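Local coordinates for protein putative tryptophan halogenase (Xanthomonas campestris pv. campestris, PDB 6Y1W) that probably halogenates an aromatic substrate as a flavin-dependent halogenase, using FAD as cofactor, at residues V90-E95 with P345-N350. Sequence-based numbering, arbitrary orientation.
Sequences VGIAFE and PIESTN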
loop_
_atom_site.group_PDB
_atom_site.type_symbol
_atom_site.label_atom_id
_atom_site.label_comp_id
_atom_site.label_asym_id
_atom_site.label_seq_id
_atom_site.Cartn_x
_atom_site.Cartn_y
_atom_site.Cartn_z
ATOM N N VAL A 90 -6.206 -13.250 20.019
ATOM C CA VAL A 90 -6.728 -11.956 19.574
ATOM C C VAL A 90 -5.803 -10.796 19.911
ATOM O O VAL A 90 -6.128 -9.650 19.573
ATOM C CB VAL A 90 -8.141 -11.683 20.124
ATOM C CG1 VAL A 90 -9.125 -12.718 19.595
ATOM C CG2 VAL A 90 -8.124 -11.688 21.667
ATOM N N GLY A 91 -4.664 -11.042 20.561
ATOM C CA GLY A 91 -3.791 -9.931 20.903
ATOM C C GLY A 91 -2.653 -10.394 21.795
ATOM O O GLY A 91 -2.510 -11.586 22.096
ATOM N N ILE A 92 -1.849 -9.408 22.229
ATOM C CA ILE A 92 -0.695 -9.611 23.108
ATOM C C ILE A 92 -0.864 -8.679 24.303
ATOM O O ILE A 92 -1.068 -7.464 24.123
ATOM C CB ILE A 92 0.638 -9.279 22.412
ATOM C CG1 ILE A 92 0.811 -10.174 21.165
ATOM C CG2 ILE A 92 1.825 -9.499 23.335
ATOM C CD1 ILE A 92 2.085 -9.892 20.351
ATOM N N ALA A 93 -0.740 -9.223 25.518
ATOM C CA ALA A 93 -0.777 -8.386 26.714
ATOM C C ALA A 93 0.645 -7.980 27.062
ATOM O O ALA A 93 1.492 -8.840 27.371
ATOM C CB ALA A 93 -1.447 -9.127 27.875
ATOM N N PHE A 94 0.917 -6.667 26.975
ATOM C CA PHE A 94 2.248 -6.132 27.251
ATOM C C PHE A 94 2.282 -5.632 28.680
ATOM O O PHE A 94 1.668 -4.612 28.997
ATOM C CB PHE A 94 2.588 -5.005 26.275
ATOM C CG PHE A 94 3.029 -5.521 24.931
ATOM C CD1 PHE A 94 4.356 -5.947 24.765
ATOM C CD2 PHE A 94 2.127 -5.697 23.888
ATOM C CE1 PHE A 94 4.790 -6.505 23.528
ATOM C CE2 PHE A 94 2.563 -6.227 22.639
ATOM C CZ PHE A 94 3.886 -6.650 22.479
ATOM N N GLU A 95 2.975 -6.364 29.536
ATOM C CA GLU A 95 3.077 -6.035 30.959
ATOM C C GLU A 95 4.459 -5.480 31.285
ATOM O O GLU A 95 5.481 -6.067 30.900
ATOM C CB GLU A 95 2.776 -7.273 31.798
ATOM C CG GLU A 95 1.359 -7.771 31.640
ATOM C CD GLU A 95 1.053 -9.009 32.461
ATOM O OE1 GLU A 95 1.995 -9.633 32.985
ATOM O OE2 GLU A 95 -0.149 -9.338 32.596
ATOM N N PRO A 345 10.499 -12.792 19.165
ATOM C CA PRO A 345 9.053 -13.034 18.948
ATOM C C PRO A 345 8.125 -12.103 19.697
ATOM O O PRO A 345 7.003 -12.495 20.065
ATOM C CB PRO A 345 8.870 -14.485 19.427
ATOM C CG PRO A 345 9.892 -14.628 20.516
ATOM C CD PRO A 345 11.116 -13.859 19.970
ATOM N N ILE A 346 8.560 -10.854 19.891
ATOM C CA ILE A 346 7.787 -9.911 20.688
ATOM C C ILE A 346 6.467 -9.547 20.022
ATOM O O ILE A 346 5.497 -9.221 20.713
ATOM C CB ILE A 346 8.647 -8.670 20.964
ATOM C CG1 ILE A 346 7.955 -7.713 21.920
ATOM C CG2 ILE A 346 8.930 -7.889 19.657
ATOM C CD1 ILE A 346 8.873 -6.532 22.309
ATOM N N GLU A 347 6.389 -9.608 18.685
ATOM C CA GLU A 347 5.147 -9.374 17.958
ATOM C C GLU A 347 4.777 -10.572 17.084
ATOM O O GLU A 347 4.046 -10.423 16.105
ATOM C CB GLU A 347 5.229 -8.100 17.095
ATOM C CG GLU A 347 5.110 -6.798 17.917
ATOM C CD GLU A 347 3.690 -6.504 18.395
ATOM O OE1 GLU A 347 2.724 -7.159 17.919
ATOM O OE2 GLU A 347 3.524 -5.591 19.294
ATOM N N SER A 348 5.263 -11.772 17.425
ATOM C CA SER A 348 4.821 -13.020 16.791
ATOM C C SER A 348 4.946 -12.964 15.270
ATOM O O SER A 348 4.012 -13.302 14.545
ATOM C CB SER A 348 3.373 -13.403 17.178
ATOM O OG SER A 348 3.067 -13.173 18.577
ATOM N N THR A 349 6.124 -12.583 14.783
ATOM C CA THR A 349 6.338 -12.396 13.346
ATOM C C THR A 349 7.121 -13.536 12.677
ATOM O O THR A 349 7.271 -13.494 11.454
ATOM C CB THR A 349 7.055 -11.068 13.062
ATOM O OG1 THR A 349 8.200 -10.905 13.927
ATOM C CG2 THR A 349 6.112 -9.878 13.229
ATOM N N ASN A 350 7.591 -14.563 13.397
ATOM C CA ASN A 350 8.483 -15.565 12.774
ATOM C C ASN A 350 7.797 -16.312 11.627
ATOM O O ASN A 350 8.294 -16.360 10.487
ATOM C CB ASN A 350 8.953 -16.573 13.841
ATOM C CG ASN A 350 9.682 -17.773 13.230
ATOM O OD1 ASN A 350 10.699 -17.570 12.576
ATOM N ND2 ASN A 350 9.180 -19.019 13.434
#
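Phe94 reaches from strand 91-99 toward segment 345-350 and meets it with the far end of its ring. CZ arrives 3.5 Å from Ile346 O, the carbonyl oxygen sitting at the ring edge near its plane. Beside it, Phe94 CE1 packs 3.7 Å from Ile346 CG1, also in plane at the edge, with the two side chains crossing at about a right angle. The Glu347 side chain crosses Phe94 at about a right angle too. A bend at chi2 (-75°) turns its CD away from an extended course. OE2 stands oblique to the ring, 3.4 Å from Phe94 CZ, with the carboxylate tilted 33° to the ring plane. That oxygen is hydrogen-bonded to His106 and His395, two bonds that probably limit the carboxylate's rotation, and the His395 ring also stacks with Phe94.

Ile92 lies two residues earlier and on the same side of the strand. Its CG2 lies against one face of the Phe94 ring, toward the rim, while the extended arm to CD1 points into the loop. CD1 there touches three oxygens: Ile346 O at 3.5 Å, Glu347 OE1 at 3.7 Å and Ser348 OG at 3.9 Å. These are van der Waals contacts of a methyl group, and the polar partner of Ser348 OG is Lys89 NZ, the predicted active-site lysine just before the strand.

All five touching residues are buried, and the contact is van der Waals: one apolar pair, Phe94 on Ile346, and hydrocarbon groups against a carbonyl, a carboxylate and a hydroxyl. A butanediol molecule lies near the Glu347 side chain. With Glu347 predicted to bind tryptophan and Lys89 predicted as catalytic, the arrangement is consistent with the substrate site of a flavin-dependent tryptophan halogenase, probably lined here where strand 91-99 of the mixed sheet meets the loop just before helix 350-363.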